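Local coordinates for cell surface protein (Putative S-layer protein) (PDB 5NJL), which is a putative S-layer protein of the Clostridioides difficile cell wall that adopts an extended three-domain fold and shows cell adhesion in vitro, at residues H82-E96 / K192-V204. Numbering follows the deposited sequence.
Sequences HITNSANEVVAEATE and KLGVAGAKNIDDV. With SO4 (sulfate ion), chain F; SO4 (sulfate ion), chain G; SO4 (sulfate ion), chain P; SO4 (sulfate ion), chain C.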
ATOM      1  N   HIS A  82       2.484  -1.332  -9.350  1.00 26.46           N
ATOM      2  CA  HIS A  82       2.168  -1.178 -10.757  1.00 27.40           C
ATOM      3  C   HIS A  82       1.772   0.243 -11.112  1.00 27.73           C
ATOM      4  O   HIS A  82       1.388   1.035 -10.248  1.00 29.18           O
ATOM      5  CB  HIS A  82       1.061  -2.166 -11.159  1.00 26.68           C
ATOM      6  CG  HIS A  82      -0.271  -1.877 -10.555  1.00 26.83           C
ATOM      7  ND1 HIS A  82      -0.559  -2.101  -9.226  1.00 28.72           N
ATOM      8  CD2 HIS A  82      -1.406  -1.389 -11.108  1.00 29.24           C
ATOM      9  CE1 HIS A  82      -1.816  -1.754  -8.992  1.00 28.62           C
ATOM     10  NE2 HIS A  82      -2.347  -1.314 -10.112  1.00 29.11           N
ATOM     11  N   ILE A  83       1.872   0.565 -12.389  1.00 26.77           N
ATOM     12  CA  ILE A  83       1.447   1.869 -12.893  1.00 28.14           C
ATOM     13  C   ILE A  83       1.145   1.699 -14.361  1.00 27.06           C
ATOM     14  O   ILE A  83       1.686   0.806 -14.996  1.00 27.83           O
ATOM     15  CB  ILE A  83       2.568   2.925 -12.662  1.00 28.74           C
ATOM     16  CG1 ILE A  83       2.000   4.343 -12.538  1.00 34.02           C
ATOM     17  CG2 ILE A  83       3.641   2.860 -13.740  1.00 29.72           C
ATOM     18  CD1 ILE A  83       3.045   5.369 -12.108  1.00 37.71           C
ATOM     19  N   THR A  84       0.288   2.545 -14.905  1.00 28.55           N
ATOM     20  CA  THR A  84       0.081   2.609 -16.343  1.00 29.86           C
ATOM     21  C   THR A  84       1.090   3.551 -17.013  1.00 30.86           C
ATOM     22  O   THR A  84       1.189   4.713 -16.629  1.00 33.60           O
ATOM     23  CB  THR A  84      -1.356   3.069 -16.638  1.00 32.60           C
ATOM     24  OG1 THR A  84      -2.251   2.116 -16.067  1.00 35.73           O
ATOM     25  CG2 THR A  84      -1.604   3.151 -18.131  1.00 32.57           C
ATOM     26  N   ASN A  85       1.858   3.053 -17.973  1.00 29.58           N
ATOM     27  CA  ASN A  85       2.903   3.840 -18.618  1.00 30.55           C
ATOM     28  C   ASN A  85       2.338   4.633 -19.821  1.00 29.01           C
ATOM     29  O   ASN A  85       1.147   4.581 -20.098  1.00 29.34           O
ATOM     30  CB  ASN A  85       4.126   2.973 -18.967  1.00 29.58           C
ATOM     31  CG  ASN A  85       3.906   2.026 -20.138  1.00 29.78           C
ATOM     32  OD1 ASN A  85       2.872   2.045 -20.816  1.00 30.33           O
ATOM     33  ND2 ASN A  85       4.897   1.172 -20.376  1.00 30.13           N
ATOM     34  N   SER A  86       3.202   5.332 -20.532  1.00 30.70           N
ATOM     35  CA  SER A  86       2.767   6.249 -21.595  1.00 32.36           C
ATOM     36  C   SER A  86       2.241   5.493 -22.815  1.00 31.40           C
ATOM     37  O   SER A  86       1.549   6.057 -23.631  1.00 29.93           O
ATOM     38  CB  SER A  86       3.921   7.198 -21.964  1.00 33.02           C
ATOM     39  OG  SER A  86       5.055   6.490 -22.516  1.00 32.95           O
ATOM     40  N   ALA A  87       2.560   4.202 -22.923  1.00 30.72           N
ATOM     41  CA  ALA A  87       1.980   3.325 -23.949  1.00 29.29           C
ATOM     42  C   ALA A  87       0.719   2.555 -23.507  1.00 30.38           C
ATOM     43  O   ALA A  87       0.271   1.611 -24.197  1.00 32.14           O
ATOM     44  CB  ALA A  87       3.043   2.370 -24.455  1.00 30.25           C
ATOM     45  N   ASN A  88       0.134   2.962 -22.384  1.00 27.82           N
ATOM     46  CA  ASN A  88      -1.107   2.404 -21.844  1.00 30.36           C
ATOM     47  C   ASN A  88      -0.979   0.924 -21.432  1.00 29.79           C
ATOM     48  O   ASN A  88      -1.935   0.171 -21.538  1.00 28.45           O
ATOM     49  CB  ASN A  88      -2.288   2.640 -22.833  1.00 33.06           C
ATOM     50  CG  ASN A  88      -3.665   2.606 -22.170  1.00 33.70           C
ATOM     51  OD1 ASN A  88      -3.799   2.815 -20.966  1.00 34.75           O
ATOM     52  ND2 ASN A  88      -4.716   2.357 -22.974  1.00 33.37           N
ATOM     53  N   GLU A  89       0.208   0.542 -20.961  1.00 31.13           N
ATOM     54  CA  GLU A  89       0.504  -0.796 -20.444  1.00 30.69           C
ATOM     55  C   GLU A  89       0.651  -0.687 -18.954  1.00 30.54           C
ATOM     56  O   GLU A  89       1.172   0.308 -18.455  1.00 30.67           O
ATOM     57  CB  GLU A  89       1.818  -1.312 -20.986  1.00 32.02           C
ATOM     58  CG  GLU A  89       1.797  -1.539 -22.478  1.00 36.55           C
ATOM     59  CD  GLU A  89       3.160  -1.794 -23.122  1.00 36.57           C
ATOM     60  OE1 GLU A  89       4.273  -1.476 -22.593  1.00 38.82           O
ATOM     61  OE2 GLU A  89       3.099  -2.277 -24.257  1.00 47.00           O
ATOM     62  N   VAL A  90       0.221  -1.726 -18.249  1.00 27.98           N
ATOM     63  CA  VAL A  90       0.416  -1.830 -16.814  1.00 28.11           C
ATOM     64  C   VAL A  90       1.778  -2.473 -16.555  1.00 27.17           C
ATOM     65  O   VAL A  90       2.003  -3.645 -16.897  1.00 25.79           O
ATOM     66  CB  VAL A  90      -0.741  -2.607 -16.159  1.00 28.32           C
ATOM     67  CG1 VAL A  90      -0.525  -2.729 -14.652  1.00 30.23           C
ATOM     68  CG2 VAL A  90      -2.073  -1.931 -16.466  1.00 32.04           C
ATOM     69  N   VAL A  91       2.671  -1.720 -15.909  1.00 25.40           N
ATOM     70  CA  VAL A  91       4.053  -2.132 -15.721  1.00 25.58           C
ATOM     71  C   VAL A  91       4.487  -2.100 -14.255  1.00 24.98           C
ATOM     72  O   VAL A  91       3.842  -1.465 -13.420  1.00 25.24           O
ATOM     73  CB  VAL A  91       5.014  -1.293 -16.590  1.00 27.05           C
ATOM     74  CG1 VAL A  91       4.594  -1.387 -18.055  1.00 27.15           C
ATOM     75  CG2 VAL A  91       5.051   0.161 -16.148  1.00 28.47           C
ATOM     76  N   ALA A  92       5.586  -2.796 -13.983  1.00 23.76           N
ATOM     77  CA  ALA A  92       6.099  -3.027 -12.631  1.00 25.35           C
ATOM     78  C   ALA A  92       7.154  -2.024 -12.186  1.00 25.57           C
ATOM     79  O   ALA A  92       7.507  -1.951 -11.001  1.00 26.57           O
ATOM     80  CB  ALA A  92       6.710  -4.425 -12.562  1.00 25.13           C
ATOM     81  N   GLU A  93       7.674  -1.275 -13.145  1.00 27.26           N
ATOM     82  CA  GLU A  93       8.777  -0.357 -12.897  1.00 28.69           C
ATOM     83  C   GLU A  93       8.457   1.000 -13.551  1.00 28.43           C
ATOM     84  O   GLU A  93       7.679   1.087 -14.525  1.00 26.23           O
ATOM     85  CB  GLU A  93      10.115  -0.967 -13.355  1.00 30.48           C
ATOM     86  CG  GLU A  93      10.190  -1.323 -14.822  1.00 35.10           C
ATOM     87  CD  GLU A  93       9.423  -2.604 -15.184  1.00 37.99           C
ATOM     88  OE1 GLU A  93       9.699  -3.644 -14.538  1.00 41.34           O
ATOM     89  OE2 GLU A  93       8.548  -2.549 -16.086  1.00 33.36           O
ATOM     90  N   ALA A  94       8.998   2.052 -12.946  1.00 27.53           N
ATOM     91  CA  ALA A  94       8.763   3.425 -13.404  1.00 29.26           C
ATOM     92  C   ALA A  94       9.781   4.374 -12.786  1.00 28.69           C
ATOM     93  O   ALA A  94      10.366   4.079 -11.727  1.00 24.22           O
ATOM     94  CB  ALA A  94       7.376   3.887 -13.029  1.00 29.24           C
ATOM     95  N   THR A  95       9.991   5.512 -13.461  1.00 27.92           N
ATOM     96  CA  THR A  95      10.800   6.592 -12.888  1.00 27.64           C
ATOM     97  C   THR A  95      10.100   7.123 -11.655  1.00 26.58           C
ATOM     98  O   THR A  95       8.895   7.368 -11.671  1.00 27.54           O
ATOM     99  CB  THR A  95      10.978   7.740 -13.882  1.00 29.34           C
ATOM    100  OG1 THR A  95      11.519   7.212 -15.084  1.00 33.22           O
ATOM    101  CG2 THR A  95      11.924   8.822 -13.295  1.00 29.51           C
ATOM    102  N   GLU A  96      10.847   7.275 -10.573  1.00 26.07           N
ATOM    103  CA  GLU A  96      10.294   7.840  -9.367  1.00 28.60           C
ATOM    104  C   GLU A  96       9.880   9.292  -9.592  1.00 28.84           C
ATOM    105  O   GLU A  96      10.446   9.984 -10.439  1.00 28.19           O
ATOM    106  CB  GLU A  96      11.298   7.690  -8.201  1.00 33.09           C
ATOM    107  CG  GLU A  96      11.341   6.215  -7.765  1.00 37.95           C
ATOM    108  CD  GLU A  96      12.189   5.889  -6.543  1.00 41.25           C
ATOM    109  OE1 GLU A  96      13.132   6.636  -6.228  1.00 41.30           O
ATOM    110  OE2 GLU A  96      11.924   4.814  -5.945  1.00 43.79           O
ATOM    111  N   LYS A 192      10.898  18.485 -23.648  1.00 25.78           N
ATOM    112  CA  LYS A 192      10.942  17.966 -22.296  1.00 28.91           C
ATOM    113  C   LYS A 192      12.246  17.280 -22.034  1.00 27.25           C
ATOM    114  O   LYS A 192      12.920  16.809 -22.958  1.00 29.49           O
ATOM    115  CB  LYS A 192       9.733  17.057 -22.011  1.00 33.44           C
ATOM    116  CG  LYS A 192       9.532  15.902 -22.947  1.00 35.02           C
ATOM    117  CD  LYS A 192       8.160  15.235 -22.734  1.00 36.43           C
ATOM    118  CE  LYS A 192       7.977  14.125 -23.751  1.00 35.93           C
ATOM    119  NZ  LYS A 192       6.737  13.330 -23.622  1.00 37.63           N
ATOM    120  N   LEU A 193      12.647  17.296 -20.774  1.00 25.71           N
ATOM    121  CA  LEU A 193      13.888  16.694 -20.369  1.00 25.85           C
ATOM    122  C   LEU A 193      13.740  15.182 -20.273  1.00 29.00           C
ATOM    123  O   LEU A 193      12.640  14.657 -20.034  1.00 27.24           O
ATOM    124  CB  LEU A 193      14.367  17.263 -19.054  1.00 27.80           C
ATOM    125  CG  LEU A 193      14.608  18.767 -19.010  1.00 27.03           C
ATOM    126  CD1 LEU A 193      14.816  19.192 -17.574  1.00 28.06           C
ATOM    127  CD2 LEU A 193      15.833  19.097 -19.854  1.00 29.09           C
ATOM    128  N   GLY A 194      14.853  14.489 -20.476  1.00 28.15           N
ATOM    129  CA  GLY A 194      14.884  13.042 -20.267  1.00 29.82           C
ATOM    130  C   GLY A 194      14.696  12.725 -18.793  1.00 30.22           C
ATOM    131  O   GLY A 194      14.972  13.555 -17.913  1.00 29.25           O
ATOM    132  N   VAL A 195      14.231  11.519 -18.528  1.00 29.93           N
ATOM    133  CA  VAL A 195      13.959  11.112 -17.154  1.00 31.33           C
ATOM    134  C   VAL A 195      15.032  10.185 -16.576  1.00 29.73           C
ATOM    135  O   VAL A 195      15.835   9.582 -17.288  1.00 28.35           O
ATOM    136  CB  VAL A 195      12.555  10.493 -17.033  1.00 33.14           C
ATOM    137  CG1 VAL A 195      11.518  11.533 -17.371  1.00 35.07           C
ATOM    138  CG2 VAL A 195      12.399   9.253 -17.910  1.00 35.84           C
ATOM    139  N   ALA A 196      15.023  10.057 -15.258  1.00 29.60           N
ATOM    140  CA  ALA A 196      15.915   9.166 -14.565  1.00 32.44           C
ATOM    141  C   ALA A 196      15.477   7.718 -14.860  1.00 34.02           C
ATOM    142  O   ALA A 196      14.400   7.474 -15.427  1.00 31.55           O
ATOM    143  CB  ALA A 196      15.914   9.460 -13.070  1.00 33.44           C
ATOM    144  N   GLY A 197      16.345   6.778 -14.517  1.00 36.48           N
ATOM    145  CA  GLY A 197      16.108   5.368 -14.815  1.00 38.50           C
ATOM    146  C   GLY A 197      14.918   4.852 -14.027  1.00 32.03           C
ATOM    147  O   GLY A 197      14.615   5.354 -12.940  1.00 33.93           O
ATOM    148  N   ALA A 198      14.203   3.911 -14.625  1.00 35.21           N
ATOM    149  CA  ALA A 198      13.045   3.288 -13.972  1.00 35.02           C
ATOM    150  C   ALA A 198      13.519   2.437 -12.801  1.00 34.91           C
ATOM    151  O   ALA A 198      14.618   1.894 -12.820  1.00 34.85           O
ATOM    152  CB  ALA A 198      12.253   2.447 -14.949  1.00 35.01           C
ATOM    153  N   LYS A 199      12.710   2.398 -11.755  1.00 34.41           N
ATOM    154  CA  LYS A 199      12.991   1.605 -10.574  1.00 35.87           C
ATOM    155  C   LYS A 199      11.779   0.747 -10.294  1.00 33.56           C
ATOM    156  O   LYS A 199      10.665   1.108 -10.638  1.00 28.48           O
ATOM    157  CB  LYS A 199      13.244   2.515  -9.378  1.00 39.46           C
ATOM    158  CG  LYS A 199      14.575   3.277  -9.455  1.00 44.24           C
ATOM    159  CD  LYS A 199      14.911   3.882  -8.092  1.00 49.44           C
ATOM    160  CE  LYS A 199      16.150   4.767  -8.124  1.00 54.22           C
ATOM    161  NZ  LYS A 199      17.323   4.074  -8.738  1.00 55.73           N
ATOM    162  N   ASN A 200      12.002  -0.378  -9.636  1.00 33.49           N
ATOM    163  CA  ASN A 200      10.913  -1.264  -9.231  1.00 34.26           C
ATOM    164  C   ASN A 200       9.949  -0.506  -8.339  1.00 32.78           C
ATOM    165  O   ASN A 200      10.367   0.122  -7.372  1.00 33.84           O
ATOM    166  CB  ASN A 200      11.494  -2.505  -8.503  1.00 36.63           C
ATOM    167  CG  ASN A 200      10.463  -3.600  -8.308  1.00 41.39           C
ATOM    168  OD1 ASN A 200       9.599  -3.822  -9.162  1.00 45.98           O
ATOM    169  ND2 ASN A 200      10.556  -4.298  -7.197  1.00 44.38           N
ATOM    170  N   ILE A 201       8.660  -0.521  -8.670  1.00 28.43           N
ATOM    171  CA  ILE A 201       7.661   0.172  -7.866  1.00 28.70           C
ATOM    172  C   ILE A 201       7.477  -0.617  -6.554  1.00 33.11           C
ATOM    173  O   ILE A 201       7.434  -1.851  -6.576  1.00 30.15           O
ATOM    174  CB  ILE A 201       6.318   0.305  -8.596  1.00 27.08           C
ATOM    175  CG1 ILE A 201       6.483   1.135  -9.891  1.00 27.26           C
ATOM    176  CG2 ILE A 201       5.273   0.950  -7.699  1.00 27.93           C
ATOM    177  CD1 ILE A 201       5.354   0.970 -10.872  1.00 26.18           C
ATOM    178  N   ASP A 202       7.392   0.093  -5.423  1.00 31.79           N
ATOM    179  CA  ASP A 202       7.333  -0.571  -4.121  1.00 35.18           C
ATOM    180  C   ASP A 202       5.985  -1.264  -3.928  1.00 34.00           C
ATOM    181  O   ASP A 202       4.932  -0.763  -4.401  1.00 33.27           O
ATOM    182  CB  ASP A 202       7.501   0.425  -2.965  1.00 38.56           C
ATOM    183  CG  ASP A 202       8.914   1.043  -2.886  1.00 41.80           C
ATOM    184  OD1 ASP A 202       9.870   0.555  -3.536  1.00 44.64           O
ATOM    185  OD2 ASP A 202       9.049   2.024  -2.132  1.00 44.08           O
ATOM    186  N   ASP A 203       6.022  -2.365  -3.168  1.00 35.98           N
ATOM    187  CA  ASP A 203       4.803  -3.017  -2.662  1.00 36.10           C
ATOM    188  C   ASP A 203       3.915  -2.022  -1.937  1.00 38.28           C
ATOM    189  O   ASP A 203       4.408  -1.067  -1.351  1.00 39.10           O
ATOM    190  CB  ASP A 203       5.118  -4.094  -1.636  1.00 36.51           C
ATOM    191  CG  ASP A 203       5.710  -5.320  -2.223  1.00 38.38           C
ATOM    192  OD1 ASP A 203       5.853  -5.441  -3.464  1.00 38.14           O
ATOM    193  OD2 ASP A 203       6.047  -6.206  -1.408  1.00 40.80           O
ATOM    194  N   VAL A 204       2.612  -2.259  -1.984  1.00 36.36           N
ATOM    195  CA  VAL A 204       1.627  -1.552  -1.172  1.00 37.93           C
ATOM    196  C   VAL A 204       0.733  -2.647  -0.560  1.00 40.26           C
ATOM    197  O   VAL A 204       0.043  -3.347  -1.281  1.00 35.46           O
ATOM    198  CB  VAL A 204       0.740  -0.592  -2.000  1.00 39.58           C
ATOM    199  CG1 VAL A 204      -0.207   0.174  -1.082  1.00 39.88           C
ATOM    200  CG2 VAL A 204       1.574   0.369  -2.864  1.00 41.61           C
TER
HETATM  201  S   SO4 F 405       9.564  -3.344  -2.246  1.00 77.61           S
HETATM  202  O1  SO4 F 405       9.632  -3.376  -3.736  1.00 72.42           O
HETATM  203  O2  SO4 F 405      10.078  -4.628  -1.703  1.00 81.89           O
HETATM  204  O3  SO4 F 405       8.177  -3.123  -1.782  1.00 63.80           O
HETATM  205  O4  SO4 F 405      10.405  -2.232  -1.738  1.00 80.65           O
HETATM  206  S   SO4 G 406      15.357  -1.056  -8.377  1.00 85.84           S
HETATM  207  O1  SO4 G 406      15.296  -2.426  -7.807  1.00 93.95           O
HETATM  208  O2  SO4 G 406      15.449  -1.149  -9.855  1.00 80.82           O
HETATM  209  O3  SO4 G 406      14.139  -0.332  -7.962  1.00 82.90           O
HETATM  210  O4  SO4 G 406      16.546  -0.338  -7.852  1.00 87.41           O
HETATM  211  S   SO4 P 415      19.764   6.536 -13.423  1.00118.27           S
HETATM  212  O1  SO4 P 415      19.614   6.650 -11.950  1.00113.89           O
HETATM  213  O2  SO4 P 415      19.352   5.188 -13.880  1.00110.09           O
HETATM  214  O3  SO4 P 415      21.186   6.729 -13.790  1.00116.67           O
HETATM  215  O4  SO4 P 415      18.929   7.575 -14.072  1.00109.75           O
HETATM  216  S   SO4 C 402      -5.591   0.197 -10.258  1.00 91.39           S
HETATM  217  O1  SO4 C 402      -4.809  -0.708 -11.121  1.00 87.19           O
HETATM  218  O2  SO4 C 402      -6.869  -0.451  -9.880  1.00 87.16           O
HETATM  219  O3  SO4 C 402      -5.879   1.450 -11.000  1.00 97.96           O
HETATM  220  O4  SO4 C 402      -4.786   0.495  -9.044  1.00 96.50           O
HETATM  221  O   HOH W   1      13.667   6.862 -10.824  1.00 35.54           O
HETATM  222  O   HOH W   2      10.277   2.835  -6.919  1.00 43.37           O
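Residues 92-95 and 198-201 run antiparallel as a two-stranded ribbon, in which Ala94 and Lys199 form the hydrogen-bonded pair and Glu93 faces Asn200 as the non-hydrogen-bonded one. Ala94 N donates to Lys199 O (3.0 Å) and Lys199 N returns a nearly straight bond to Ala94 O, while Ile201 N extends the ladder to Ala92 O at 3.0 Å. Ile201 buries more surface than any other residue here, against backbone as well as Ile83 and Ala94. With CG1 beside its backbone N (chi1 -62°) and the chain extended beyond it, Ile201 CD1 is carried past the Ala92 carbonyl to 3.8 Å from Ile83 CG2, the two side chains crossing at about a right angle. At the other end, Thr95 OG1 donates to Ala196 O (2.9 Å), and Thr95 CG2 rests 4.0 Å from Ala196 CB. A water links Glu96 N to Gly197 O just beyond. Glu96 CD meets the aliphatic Lys199 CD at 3.7 Å, but Glu96 OE1 stays 5.5 Å from Lys199 NZ, too far for a salt bridge. Glu93, bent at chi2 (-76°), leads its carboxylate away, where OE1 is hydrogen-bonded to Ser33 OG. This short pairing, outside the larger sheets, joins distant chain parts: backbone bonds set the register, Ile201 and the Thr95 hydroxyl add the sequence-dependent part, and the charged ends probably add little direct pairing.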